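Local coordinates for uncharacterized protein (PDB 3M4R) that is of unknown function but binds zinc through this N-terminal class II aldolase/adducin-like domain of a longer protein assigned to the short-chain dehydrogenase/reductase family, at residues 157-162 against 183-188; 133-138 against 206-211; 117-122 against 166-171; 41-46 against 124-129; 22-27 against 65-70. All coordinates share one frame; numbering follows the deposited sequence. Where two conformers were deposited one is given.

Contact 1 of 5, residues 157-162 against 183-188; sequences VVLPYI and IVLRKH. With ZN (zinc ion), chain B.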
# COMPACT_ATOMS: atom_id res chain seq x y z
N VAL A 157 13.93 3.65 2.27
CA VAL A 157 14.35 4.45 1.15
C VAL A 157 13.38 5.60 1.18
O VAL A 157 12.19 5.42 1.45
CB VAL A 157 14.26 3.65 -0.17
CG1 VAL A 157 14.22 4.59 -1.42
CG2 VAL A 157 15.46 2.71 -0.27
N VAL A 158 13.89 6.79 0.92
CA VAL A 158 13.08 8.01 0.94
C VAL A 158 13.01 8.53 -0.49
O VAL A 158 14.01 8.54 -1.20
CB VAL A 158 13.69 9.06 1.87
CG1 VAL A 158 12.90 10.37 1.79
CG2 VAL A 158 13.71 8.52 3.29
N LEU A 159 11.81 8.89 -0.94
CA LEU A 159 11.60 9.48 -2.26
C LEU A 159 11.14 10.91 -2.13
O LEU A 159 10.40 11.23 -1.21
CB LEU A 159 10.54 8.69 -3.03
CG LEU A 159 10.96 7.61 -4.03
CD1 LEU A 159 12.00 6.71 -3.41
CD2 LEU A 159 9.73 6.81 -4.48
N PRO A 160 11.55 11.79 -3.06
CA PRO A 160 11.11 13.17 -3.01
C PRO A 160 9.65 13.23 -3.34
O PRO A 160 9.09 12.20 -3.72
CB PRO A 160 11.91 13.83 -4.14
CG PRO A 160 11.98 12.79 -5.14
CD PRO A 160 12.29 11.54 -4.32
N TYR A 161 9.04 14.41 -3.21
CA TYR A 161 7.64 14.57 -3.60
C TYR A 161 7.49 14.24 -5.08
O TYR A 161 8.25 14.72 -5.89
CB TYR A 161 7.07 15.98 -3.34
CG TYR A 161 5.63 16.11 -3.82
CD1 TYR A 161 4.58 15.44 -3.17
CD2 TYR A 161 5.32 16.82 -4.95
CE1 TYR A 161 3.26 15.50 -3.65
CE2 TYR A 161 4.00 16.88 -5.44
CZ TYR A 161 2.98 16.27 -4.79
OH TYR A 161 1.71 16.36 -5.32
N ILE A 162 6.51 13.39 -5.38
CA ILE A 162 6.03 13.15 -6.74
C ILE A 162 4.51 13.06 -6.61
O ILE A 162 4.00 12.38 -5.70
CB ILE A 162 6.53 11.79 -7.32
CG1 ILE A 162 8.05 11.74 -7.42
CG2 ILE A 162 5.93 11.51 -8.72
CD1 ILE A 162 8.57 10.30 -7.41
N ILE A 183 9.27 2.39 2.28
CA ILE A 183 9.57 3.46 1.35
C ILE A 183 8.76 4.68 1.78
O ILE A 183 7.54 4.61 1.92
CB ILE A 183 9.16 3.11 -0.07
CG1 ILE A 183 9.99 1.92 -0.58
CG2 ILE A 183 9.32 4.32 -0.96
CD1 ILE A 183 9.56 1.42 -2.03
N VAL A 184 9.47 5.77 2.04
CA VAL A 184 8.90 7.02 2.56
C VAL A 184 8.69 7.96 1.39
O VAL A 184 9.60 8.18 0.61
CB VAL A 184 9.83 7.68 3.56
CG1 VAL A 184 9.24 9.04 4.03
CG2 VAL A 184 10.06 6.73 4.73
N LEU A 185 7.48 8.49 1.26
CA LEU A 185 7.13 9.34 0.11
C LEU A 185 6.92 10.74 0.65
O LEU A 185 5.90 11.02 1.30
CB LEU A 185 5.86 8.80 -0.59
CG LEU A 185 5.79 7.31 -1.01
CD1 LEU A 185 4.41 6.96 -1.67
CD2 LEU A 185 6.95 6.94 -1.92
N ARG A 186 7.90 11.63 0.45
CA ARG A 186 7.81 12.94 1.04
C ARG A 186 6.57 13.67 0.59
O ARG A 186 6.21 13.63 -0.58
CB ARG A 186 9.07 13.78 0.76
CG ARG A 186 10.31 13.17 1.37
CD ARG A 186 11.53 14.10 1.27
NE ARG A 186 11.41 15.22 2.18
CZ ARG A 186 12.44 15.81 2.79
NH1 ARG A 186 12.21 16.84 3.58
NH2 ARG A 186 13.68 15.36 2.63
N LYS A 187 5.91 14.31 1.55
CA LYS A 187 4.67 15.07 1.35
C LYS A 187 3.49 14.24 0.86
O LYS A 187 2.58 14.81 0.23
CB LYS A 187 4.89 16.26 0.41
CG LYS A 187 6.07 17.11 0.78
CD LYS A 187 5.96 18.55 0.19
CE LYS A 187 7.23 19.34 0.48
NZ LYS A 187 7.63 20.09 -0.74
N HIS A 188 3.55 12.92 1.10
CA HIS A 188 2.52 11.97 0.68
C HIS A 188 2.27 10.96 1.79
O HIS A 188 1.19 10.93 2.35
CB HIS A 188 2.96 11.25 -0.60
CG HIS A 188 1.92 10.32 -1.19
ND1 HIS A 188 2.11 9.68 -2.39
CD2 HIS A 188 0.70 9.91 -0.74
CE1 HIS A 188 1.08 8.89 -2.64
NE2 HIS A 188 0.20 9.03 -1.67
ZN ZN B . -1.37 7.89 -1.39
O HOH W 1 6.84 11.47 -2.47
O HOH W 2 4.19 10.77 -3.57
O HOH W 3 -2.36 9.41 -2.29

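Contact 2 of 5, residues 133-138 against 206-211; sequences ADAILS and NIVSRA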
# COMPACT_ATOMS: atom_id res chain seq x y z
N ALA A 133 0.17 8.91 6.78
CA ALA A 133 0.36 9.12 8.22
C ALA A 133 0.77 10.56 8.50
O ALA A 133 1.73 11.05 7.90
CB ALA A 133 1.40 8.18 8.75
N ASP A 134 0.02 11.23 9.37
CA ASP A 134 0.31 12.62 9.75
C ASP A 134 1.78 12.90 10.15
O ASP A 134 2.38 13.85 9.66
CB ASP A 134 -0.63 13.07 10.87
CG ASP A 134 -0.50 14.54 11.16
OD1 ASP A 134 -0.84 15.32 10.23
OD2 ASP A 134 -0.03 14.92 12.28
N ALA A 135 2.35 12.10 11.04
CA ALA A 135 3.74 12.28 11.45
C ALA A 135 4.74 12.09 10.29
O ALA A 135 5.83 12.67 10.30
CB ALA A 135 4.09 11.32 12.60
N ILE A 136 4.38 11.31 9.29
CA ILE A 136 5.24 11.16 8.11
C ILE A 136 5.18 12.42 7.25
O ILE A 136 6.20 12.87 6.70
CB ILE A 136 4.89 9.92 7.30
CG1 ILE A 136 5.34 8.66 8.06
CG2 ILE A 136 5.52 9.99 5.91
CD1 ILE A 136 6.88 8.45 8.22
N LEU A 137 3.98 13.00 7.13
CA LEU A 137 3.80 14.23 6.40
C LEU A 137 4.57 15.36 7.07
O LEU A 137 5.23 16.12 6.38
CB LEU A 137 2.31 14.59 6.29
CG LEU A 137 1.38 13.83 5.31
CD1 LEU A 137 -0.06 14.41 5.38
CD2 LEU A 137 1.89 13.92 3.86
N SER A 138 4.52 15.43 8.40
CA SER A 138 5.25 16.45 9.16
C SER A 138 6.76 16.36 8.98
O SER A 138 7.40 17.35 8.69
CB SER A 138 5.00 16.34 10.66
OG SER A 138 3.66 16.61 10.98
N ASN A 206 6.45 0.81 13.44
CA ASN A 206 7.83 1.13 13.84
C ASN A 206 8.30 2.41 13.18
O ASN A 206 8.78 3.31 13.86
CB ASN A 206 8.76 -0.06 13.54
CG ASN A 206 8.70 -1.12 14.64
OD1 ASN A 206 8.59 -0.77 15.83
ND2 ASN A 206 8.80 -2.40 14.28
N ILE A 207 8.06 2.55 11.88
CA ILE A 207 8.50 3.74 11.15
C ILE A 207 7.73 5.00 11.53
O ILE A 207 8.34 6.06 11.78
CB ILE A 207 8.44 3.55 9.64
CG1 ILE A 207 9.55 2.58 9.20
CG2 ILE A 207 8.54 4.89 8.91
CD1 ILE A 207 9.23 1.88 7.88
N VAL A 208 6.42 4.91 11.62
CA VAL A 208 5.64 6.10 11.91
C VAL A 208 5.93 6.56 13.34
O VAL A 208 6.08 7.74 13.59
CB VAL A 208 4.13 5.87 11.72
CG1 VAL A 208 3.34 7.04 12.24
CG2 VAL A 208 3.81 5.61 10.21
N SER A 209 6.04 5.60 14.26
CA SER A 209 6.22 5.91 15.67
C SER A 209 7.59 6.56 15.88
O SER A 209 7.72 7.44 16.71
CB SER A 209 5.97 4.69 16.57
OG SER A 209 7.05 3.77 16.58
N ARG A 210 8.58 6.16 15.09
CA ARG A 210 9.87 6.84 15.05
C ARG A 210 9.78 8.27 14.52
O ARG A 210 10.43 9.18 15.07
CB ARG A 210 10.92 6.03 14.27
CG ARG A 210 11.25 4.70 14.96
CD ARG A 210 12.09 3.76 14.11
NE ARG A 210 13.51 4.11 14.20
CZ ARG A 210 14.52 3.32 13.83
NH1 ARG A 210 15.77 3.74 13.94
NH2 ARG A 210 14.29 2.11 13.32
N ALA A 211 8.96 8.48 13.51
CA ALA A 211 8.67 9.82 13.01
C ALA A 211 8.02 10.66 14.11
O ALA A 211 8.41 11.80 14.33
CB ALA A 211 7.72 9.76 11.79

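Contact 3 of 5, residues 117-122 against 166-171; sequences TFLHAF and FTLAKE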
# COMPACT_ATOMS: atom_id res chain seq x y z
N THR A 117 -3.44 1.74 -7.02
CA THR A 117 -3.23 0.31 -7.16
C THR A 117 -1.85 -0.05 -7.65
O THR A 117 -1.30 -1.09 -7.25
CB THR A 117 -4.32 -0.34 -8.08
OG1 THR A 117 -5.59 -0.28 -7.40
CG2 THR A 117 -3.97 -1.77 -8.38
N PHE A 118 -1.29 0.76 -8.53
CA PHE A 118 0.03 0.43 -9.06
C PHE A 118 1.16 0.51 -8.03
O PHE A 118 2.15 -0.19 -8.18
CB PHE A 118 0.38 1.25 -10.27
CG PHE A 118 -0.39 0.83 -11.50
CD1 PHE A 118 -0.13 -0.38 -12.10
CD2 PHE A 118 -1.42 1.60 -11.99
CE1 PHE A 118 -0.85 -0.79 -13.22
CE2 PHE A 118 -2.13 1.20 -13.13
CZ PHE A 118 -1.85 -0.00 -13.74
N LEU A 119 0.98 1.27 -6.94
CA LEU A 119 1.99 1.22 -5.84
C LEU A 119 2.11 -0.19 -5.29
O LEU A 119 3.21 -0.69 -4.91
CB LEU A 119 1.65 2.16 -4.67
CG LEU A 119 1.51 3.66 -4.94
CD1 LEU A 119 1.11 4.44 -3.65
CD2 LEU A 119 2.79 4.23 -5.57
N HIS A 120 0.96 -0.84 -5.24
CA HIS A 120 0.82 -2.18 -4.68
C HIS A 120 1.33 -3.27 -5.65
O HIS A 120 2.07 -4.23 -5.26
CB HIS A 120 -0.64 -2.39 -4.34
CG HIS A 120 -1.10 -1.49 -3.23
ND1 HIS A 120 -1.12 -1.92 -1.91
CD2 HIS A 120 -1.53 -0.21 -3.22
CE1 HIS A 120 -1.54 -0.91 -1.15
NE2 HIS A 120 -1.80 0.14 -1.91
N ALA A 121 0.89 -3.14 -6.89
CA ALA A 121 1.20 -4.17 -7.91
C ALA A 121 2.68 -4.25 -8.15
O ALA A 121 3.21 -5.33 -8.36
CB ALA A 121 0.45 -3.88 -9.27
N PHE A 122 3.35 -3.10 -8.12
CA PHE A 122 4.75 -2.97 -8.49
C PHE A 122 5.74 -3.24 -7.35
O PHE A 122 6.93 -3.18 -7.58
CB PHE A 122 5.05 -1.59 -9.04
CG PHE A 122 4.45 -1.28 -10.39
CD1 PHE A 122 3.95 -2.27 -11.21
CD2 PHE A 122 4.45 0.02 -10.84
CE1 PHE A 122 3.44 -1.94 -12.46
CE2 PHE A 122 3.95 0.36 -12.08
CZ PHE A 122 3.44 -0.61 -12.88
N PHE A 166 0.87 7.44 -11.85
CA PHE A 166 1.62 6.39 -12.49
C PHE A 166 3.14 6.58 -12.43
O PHE A 166 3.89 5.63 -12.12
CB PHE A 166 1.12 6.20 -13.94
CG PHE A 166 1.63 4.95 -14.58
CD1 PHE A 166 1.17 3.73 -14.20
CD2 PHE A 166 2.66 5.00 -15.52
CE1 PHE A 166 1.68 2.57 -14.78
CE2 PHE A 166 3.16 3.85 -16.08
CZ PHE A 166 2.67 2.65 -15.71
N THR A 167 3.62 7.79 -12.65
CA THR A 167 5.06 8.06 -12.45
C THR A 167 5.55 7.73 -11.04
O THR A 167 6.64 7.14 -10.87
CB THR A 167 5.45 9.47 -12.90
OG1 THR A 167 5.00 9.63 -14.24
CG2 THR A 167 6.99 9.66 -12.88
N LEU A 168 4.73 8.03 -10.03
CA LEU A 168 5.10 7.74 -8.67
C LEU A 168 5.29 6.23 -8.56
O LEU A 168 6.33 5.79 -8.06
CB LEU A 168 4.03 8.25 -7.69
CG LEU A 168 4.19 7.74 -6.26
CD1 LEU A 168 5.54 8.24 -5.71
CD2 LEU A 168 3.00 8.19 -5.33
N ALA A 169 4.33 5.44 -9.10
CA ALA A 169 4.40 4.01 -8.99
C ALA A 169 5.63 3.44 -9.66
O ALA A 169 6.24 2.54 -9.11
CB ALA A 169 3.08 3.30 -9.51
N LYS A 170 5.99 3.97 -10.81
CA LYS A 170 7.23 3.58 -11.51
C LYS A 170 8.53 3.86 -10.71
O LYS A 170 9.47 3.06 -10.68
CB LYS A 170 7.29 4.36 -12.81
CG LYS A 170 6.11 4.03 -13.74
CD LYS A 170 6.53 3.44 -15.03
CE LYS A 170 7.33 2.15 -14.90
NZ LYS A 170 8.00 2.00 -16.22
N GLU A 171 8.57 5.00 -10.05
CA GLU A 171 9.71 5.35 -9.18
C GLU A 171 9.78 4.46 -7.96
O GLU A 171 10.87 4.06 -7.53
CB GLU A 171 9.56 6.76 -8.69
CG GLU A 171 9.92 7.77 -9.72
CD GLU A 171 11.41 7.72 -10.07
OE1 GLU A 171 12.27 7.85 -9.17
OE2 GLU A 171 11.69 7.53 -11.26

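Contact 4 of 5, residues 41-46 against 124-129; sequences TSVKTT and PYKFVM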
# COMPACT_ATOMS: atom_id res chain seq x y z
N THR A 41 -4.47 -0.79 1.17
CA THR A 41 -3.78 -1.99 1.41
C THR A 41 -4.07 -2.99 0.30
O THR A 41 -5.05 -2.84 -0.47
CB THR A 41 -4.29 -2.59 2.71
OG1 THR A 41 -5.73 -2.70 2.63
CG2 THR A 41 -3.88 -1.67 3.91
N SER A 42 -3.29 -4.07 0.29
CA SER A 42 -3.42 -5.09 -0.72
C SER A 42 -2.78 -6.39 -0.31
O SER A 42 -1.93 -6.42 0.56
CB SER A 42 -2.85 -4.63 -2.04
OG SER A 42 -1.44 -4.56 -2.00
N VAL A 43 -3.26 -7.47 -0.89
CA VAL A 43 -2.65 -8.77 -0.73
C VAL A 43 -2.61 -9.45 -2.11
O VAL A 43 -3.59 -9.40 -2.84
CB VAL A 43 -3.39 -9.63 0.29
CG1 VAL A 43 -4.84 -9.79 -0.09
CG2 VAL A 43 -2.64 -10.97 0.50
N LYS A 44 -1.47 -10.04 -2.45
CA LYS A 44 -1.33 -10.84 -3.66
C LYS A 44 -1.69 -12.31 -3.37
O LYS A 44 -1.21 -12.93 -2.41
CB LYS A 44 0.09 -10.74 -4.22
CG LYS A 44 0.42 -9.32 -4.69
CD LYS A 44 1.88 -9.21 -5.08
CE LYS A 44 2.26 -7.73 -5.40
NZ LYS A 44 2.26 -6.82 -4.20
N THR A 45 -2.61 -12.85 -4.18
CA THR A 45 -3.26 -14.09 -3.81
C THR A 45 -3.50 -14.95 -5.03
O THR A 45 -3.39 -14.48 -6.15
CB THR A 45 -4.57 -13.75 -3.06
OG1 THR A 45 -5.02 -14.91 -2.36
CG2 THR A 45 -5.64 -13.20 -3.99
N THR A 46 -3.82 -16.22 -4.81
CA THR A 46 -4.15 -17.16 -5.91
C THR A 46 -5.62 -17.42 -5.94
O THR A 46 -6.20 -17.78 -4.92
CB THR A 46 -3.40 -18.46 -5.68
OG1 THR A 46 -2.03 -18.14 -5.52
CG2 THR A 46 -3.53 -19.46 -6.82
N PRO A 124 7.14 -6.23 -4.94
CA PRO A 124 7.04 -7.67 -5.01
C PRO A 124 7.06 -8.32 -3.64
O PRO A 124 7.97 -9.16 -3.34
CB PRO A 124 8.33 -8.05 -5.77
CG PRO A 124 9.31 -7.07 -5.31
CD PRO A 124 8.51 -5.77 -5.24
N TYR A 125 6.11 -7.92 -2.81
CA TYR A 125 5.83 -8.54 -1.55
C TYR A 125 4.34 -8.86 -1.53
O TYR A 125 3.50 -8.17 -2.14
CB TYR A 125 6.18 -7.60 -0.39
CG TYR A 125 7.56 -7.78 0.27
CD1 TYR A 125 7.84 -8.91 1.03
CD2 TYR A 125 8.54 -6.78 0.19
CE1 TYR A 125 9.10 -9.11 1.65
CE2 TYR A 125 9.79 -6.92 0.84
CZ TYR A 125 10.08 -8.10 1.56
OH TYR A 125 11.30 -8.29 2.21
N LYS A 126 4.00 -9.95 -0.85
CA LYS A 126 2.61 -10.40 -0.81
C LYS A 126 1.68 -9.31 -0.25
O LYS A 126 0.60 -9.06 -0.83
CB LYS A 126 2.50 -11.70 -0.02
CG LYS A 126 1.16 -12.38 -0.06
CD LYS A 126 1.23 -13.73 0.60
CE LYS A 126 -0.18 -14.33 0.76
NZ LYS A 126 -0.73 -14.86 -0.54
N PHE A 127 2.05 -8.71 0.86
CA PHE A 127 1.22 -7.67 1.51
C PHE A 127 1.90 -6.31 1.36
O PHE A 127 3.09 -6.20 1.54
CB PHE A 127 1.03 -7.95 3.03
CG PHE A 127 0.13 -9.11 3.33
CD1 PHE A 127 0.63 -10.43 3.26
CD2 PHE A 127 -1.20 -8.91 3.67
CE1 PHE A 127 -0.18 -11.51 3.53
CE2 PHE A 127 -2.04 -10.02 3.93
CZ PHE A 127 -1.52 -11.30 3.86
N VAL A 128 1.12 -5.28 1.06
CA VAL A 128 1.60 -3.92 0.96
C VAL A 128 0.57 -3.04 1.67
O VAL A 128 -0.65 -3.20 1.53
CB VAL A 128 1.70 -3.47 -0.51
CG1 VAL A 128 2.13 -2.01 -0.61
CG2 VAL A 128 2.66 -4.38 -1.32
N MSE A 129 1.09 -2.06 2.42
CA MSE A 129 0.26 -1.10 3.13
C MSE A 129 0.75 0.31 2.85
O MSE A 129 1.95 0.59 2.91
CB MSE A 129 0.36 -1.39 4.62
CG MSE A 129 -0.27 -2.73 4.96
SE MSE A 129 -0.15 -3.02 6.88
CE MSE A 129 -0.94 -4.78 6.80
O HOH W 4 0.21 -6.67 -2.39

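Contact 5 of 5, residues 22-27 against 65-70; sequences YGSRLI and SNLGTI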
# COMPACT_ATOMS: atom_id res chain seq x y z
N TYR A 22 -8.02 -7.67 8.26
CA TYR A 22 -7.56 -7.46 9.62
C TYR A 22 -6.55 -6.34 9.73
O TYR A 22 -6.71 -5.44 10.53
CB TYR A 22 -7.00 -8.76 10.19
CG TYR A 22 -6.58 -8.60 11.61
CD1 TYR A 22 -7.53 -8.45 12.61
CD2 TYR A 22 -5.23 -8.55 11.96
CE1 TYR A 22 -7.14 -8.30 13.93
CE2 TYR A 22 -4.84 -8.39 13.24
CZ TYR A 22 -5.80 -8.25 14.24
OH TYR A 22 -5.38 -8.09 15.54
N GLY A 23 -5.54 -6.37 8.88
CA GLY A 23 -4.52 -5.34 8.86
C GLY A 23 -5.10 -3.97 8.55
O GLY A 23 -4.71 -2.98 9.15
N SER A 24 -6.03 -3.94 7.60
CA SER A 24 -6.66 -2.70 7.17
C SER A 24 -7.40 -2.07 8.31
O SER A 24 -7.28 -0.89 8.57
CB SER A 24 -7.60 -3.00 6.03
OG SER A 24 -6.84 -3.49 4.95
N ARG A 25 -8.15 -2.89 9.01
CA ARG A 25 -8.90 -2.40 10.18
C ARG A 25 -7.99 -1.76 11.23
O ARG A 25 -8.32 -0.70 11.76
CB ARG A 25 -9.74 -3.51 10.75
CG ARG A 25 -10.91 -3.88 9.85
CD ARG A 25 -11.54 -5.17 10.29
NE ARG A 25 -12.71 -5.48 9.48
CZ ARG A 25 -13.50 -6.53 9.67
NH1 ARG A 25 -13.31 -7.36 10.69
NH2 ARG A 25 -14.55 -6.72 8.87
N LEU A 26 -6.87 -2.40 11.54
CA LEU A 26 -5.90 -1.87 12.53
C LEU A 26 -5.36 -0.50 12.10
O LEU A 26 -5.35 0.41 12.86
CB LEU A 26 -4.72 -2.81 12.69
CG LEU A 26 -4.99 -4.10 13.47
CD1 LEU A 26 -3.67 -4.81 13.71
CD2 LEU A 26 -5.68 -3.85 14.79
N ILE A 27 -4.97 -0.36 10.84
CA ILE A 27 -4.46 0.88 10.32
C ILE A 27 -5.53 1.98 10.34
O ILE A 27 -5.25 3.11 10.72
CB ILE A 27 -3.99 0.70 8.87
CG1 ILE A 27 -2.74 -0.17 8.81
CG2 ILE A 27 -3.73 2.04 8.18
CD1 ILE A 27 -1.66 0.25 9.71
N SER A 65 -15.49 1.35 0.73
CA SER A 65 -15.38 1.50 2.18
C SER A 65 -14.07 2.19 2.57
O SER A 65 -13.09 2.12 1.81
CB SER A 65 -15.41 0.10 2.86
OG SER A 65 -15.23 0.17 4.28
N ASN A 66 -14.06 2.77 3.77
CA ASN A 66 -12.82 3.23 4.35
C ASN A 66 -12.12 1.99 4.93
O ASN A 66 -12.74 0.94 5.08
CB ASN A 66 -13.06 4.35 5.38
CG ASN A 66 -13.46 5.70 4.72
OD1 ASN A 66 -13.30 5.90 3.51
ND2 ASN A 66 -13.93 6.62 5.53
N LEU A 67 -10.83 2.10 5.19
CA LEU A 67 -9.99 1.00 5.69
C LEU A 67 -10.45 0.48 7.06
O LEU A 67 -10.37 -0.72 7.35
CB LEU A 67 -8.56 1.52 5.89
CG LEU A 67 -7.66 1.57 4.65
CD1 LEU A 67 -6.32 2.22 5.03
CD2 LEU A 67 -7.48 0.15 4.12
N GLY A 68 -10.92 1.41 7.87
CA GLY A 68 -11.24 1.17 9.30
C GLY A 68 -12.31 0.11 9.55
O GLY A 68 -12.22 -0.66 10.52
N THR A 69 -13.30 0.07 8.65
CA THR A 69 -14.48 -0.79 8.76
C THR A 69 -14.61 -1.70 7.54
O THR A 69 -15.67 -2.21 7.23
CB THR A 69 -15.76 0.08 8.94
OG1 THR A 69 -15.91 0.94 7.82
CG2 THR A 69 -15.65 0.95 10.17
N ILE A 70 -13.49 -1.95 6.88
CA ILE A 70 -13.51 -2.68 5.63
C ILE A 70 -13.87 -4.17 5.89
O ILE A 70 -13.72 -4.68 7.01
CB ILE A 70 -12.19 -2.53 4.89
CG1 ILE A 70 -12.40 -2.73 3.36
CG2 ILE A 70 -11.12 -3.50 5.45
CD1 ILE A 70 -11.26 -2.13 2.55

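Contact 1 of 5, residues 157-162 against 183-188
Leu159 N donates to Val184 O at 2.8 Å in the middle of a short parallel ladder. Val184 N to Val157 O (2.8 Å) and Arg186 N to Leu159 O complete it, and all three bonds are nearly straight. Apolar contacts flank the backbone on both faces of the sheet. On one face the CD2 methyls of Leu159 and Leu185 meet at 3.8 Å, the side chains lying side by side. On the other, Val158 sets CG2 against Val184 CB (4.0 Å) and CG1, anti to the backbone N (chi1 175°), against Arg186 CG (3.8 Å). The guanidinium of Arg186 turns to Thr140 O, Leu144 O and Ser146 OG. An alanine here would probably leave these three oxygens without their charged partner and open a gap beside Val158 CG1. Past the strands, Lys187 CB comes obliquely to the Tyr161 ring, 3.7 Å from CD1, while Arg186 O lies at the ring edge. Two waters bridge polar groups here. One donates to Pro160 O and Arg186 O. The other donates to Ile162 O and accepts from His188 ND1 at 2.6 Å, which helps fix the turn of the imidazole. His188 NE2 binds the zinc ion at 2.0 Å. Glu116, His130, His132 and a water share the metal. The ladder joins the two strands of a beta-alpha-beta crossover built on helix 166-175, and its second strand leads into the zinc site.

Contact 2 of 5, residues 133-138 against 206-211
Ala135 and Ala211 bring two helices together through their small side chains, CB to CB at 4.0 Å. Ala211 CB also lies 3.8 Å from the backbone oxygen of Ala135. Beside this pair, Ile136 reaches across with its CD1 methyl, which sits 3.9 Å from Ala211 CB and 4.0 Å from Ile207 CG2. Ile136 CG1 is anti to the carbonyl carbon (chi1 -72°) and meets Val208 CG2 at 4.0 Å; the two side chains cross at about a right angle. The same Val208 CG2 touches Ala133 CB at 3.8 Å. Ala133 is the N-cap residue of helix 134-140, so the packing begins right at the helix start. All six touching residues are buried, and no hydrogen bond crosses between the segments. The fit is looser between Ala135 CB and Val208 CG1, at 4.4 Å. Asp134 on one helix and Asn206 and Arg210 on the other are exposed and take no part. The short helix axes cross at 55°. Helix 197-215 also packs on strand 189-194, whose Leu190 touches Ile207 and Val208. Leu153 of helix 146-153 closes in on Ile136 and Ala211, and Leu33 of a loop packs on Ala133 and Val208.

Contact 3 of 5, residues 117-122 against 166-171
Ala169 CB presses on Phe118 CB at 3.5 Å, the shortest contact between side chains here. Phe122 turns its ring edge to the same alanine's backbone, CD2 3.5 Å from Ala169 O. The same CD2 is 3.8 Å from Ala169 CB. Phe118 and Phe166 form a T-shaped pair. The edge of Phe166 points at the face of Phe118, with CE1 over the ring centre, planes at 90° and centroids 5.3 Å apart. In Phe166, chi1 (-168°) sets CG anti to the backbone N; the ring's CE1 also touches Phe122 CZ at 4.1 Å. On the other flank of Ala169, Leu119 CD2 lies 3.8 Å from Leu168 CG and close to Ala169 CA. The helix directions differ by only 16°. Helix 166-175 is the crossover helix of a beta-alpha-beta unit, and it packs here on helix 117-121, next to the zinc ligand Glu116 in the chain. Further out, Met97 and Leu101 of helix 94-103 back Phe118, and Met92 backs Phe166. Leu119 rests on His130 and Leu168 on His188, both zinc ligands, so the leucine pair forms part of the metal site's second shell. Lys170 NZ is held by Ala87 O.

Contact 4 of 5, residues 41-46 against 124-129
Val43 lays its CG2 methyl over one face of the Phe127 ring in a CH-pi contact, 3.7 Å from the centroid and 20° off the ring normal. CG2 is anti to the backbone N, with CG1 at chi1 57°, and the two side chains lie side by side, pointing the same way. Thr41 and Met129, a selenomethionine, are on this face too, with CG2 of Thr41 3.9 Å from CG of Met129. Thr41 OG1 is hydrogen-bonded to Ser24 OG. Ser42 and Val128 point to the opposite face, Ser42 OG, hydrogen-bonded to His120 ND1, lying 3.6 Å from Val128 CB. The strands are antiparallel neighbours within a mixed sheet. Ser42 and Val128 are a hydrogen-bonded pair; Thr41 with Met129 and Val43 with Phe127 are non-hydrogen-bonded pairs. Helices 16-28 and 197-215 pack on the Val43 and Met129 face. Beyond the pairs two lysines reach across in opposite senses. Lys126 NZ donates to Lys44 O at 2.7 Å and forms a salt bridge with Asp16. An alanine in its place would probably leave the Asp16 carboxylate without its charged mate and Lys44 O without this donor. Lys44, nearly extended until its last torsion (chi4 69°), puts NZ 2.8 Å from Tyr125 O. With Leu123 O, His120 O and a water it has four acceptors for three N-H groups; one bond is probably shared. That water donates to Lys126 O (2.9 Å) and is hydrogen-bonded to Ser42 OG (2.7 Å). The cluster of carbonyls would probably favour the charged form of Lys44. Lys126 O accepts from Lys44 N.

Contact 5 of 5, residues 22-27 against 65-70
Arg25 reaches the loop 65-70 and ends on Ile70 O. Its CB lies 3.8 Å from Gly68 O. CG comes closer to the same oxygen, at 3.5 Å. The chain is then extended, chi2 168° and chi3 177°, and CD is 4.0 Å from Ile70 O. The tip grips that carbonyl side-on with two nitrogens: NE donates at 2.8 Å and NH2 to the same Ile70 O at 2.9 Å. The oxygen lies almost in the guanidinium plane, at its edge. Two donors on one acceptor hold the flat group against rotation, although Arg25 itself is exposed. Beside the arginine the contact becomes apolar and buried. Ser24 turns its CB toward the loop, 3.6 Å from Ile70 CG2 and 3.7 Å from Leu67 CD2. Its OG is hydrogen-bonded back to Val20 O of its own helix. Ile27 CG2 meets the other methyl of Leu67, CD1, at 4.1 Å, the two side chains lying side by side. Leu67 thus sets its two methyls against residues about one helical turn apart. Phe75 of the edge strand 75-79 touches both Ser24 and Ile70, and Lys61 of strand 54-61 touches Leu67 and Ile70. The contact fastens the connection between strands 54-61 and 75-79 to helix 16-28, within the class II aldolase/adducin N-terminal domain.

How the contacts relate
From the N terminus, contact 5 opens first, on helix 16-28. Contact 4 opens on strand 40-48 before contact 5 closes at 65-70, so the two cross. Contact 3 opens at 117-122, just before contact 4 closes at 124-129, and these also cross. Contact 2 then opens at 133-138 and contact 1 at 157-162. Contact 3 closes at 166-171, crossing both. Contact 1 closes at 183-188, nested in the loop that contact 2 completes at 206-211. Contacts 1 and 4 lie in one sheet, about 20 Å apart between centres. Contacts 2, 3 and 5 tie helices and a loop around it. Leu137 packs against His188, linking contacts 2 and 1.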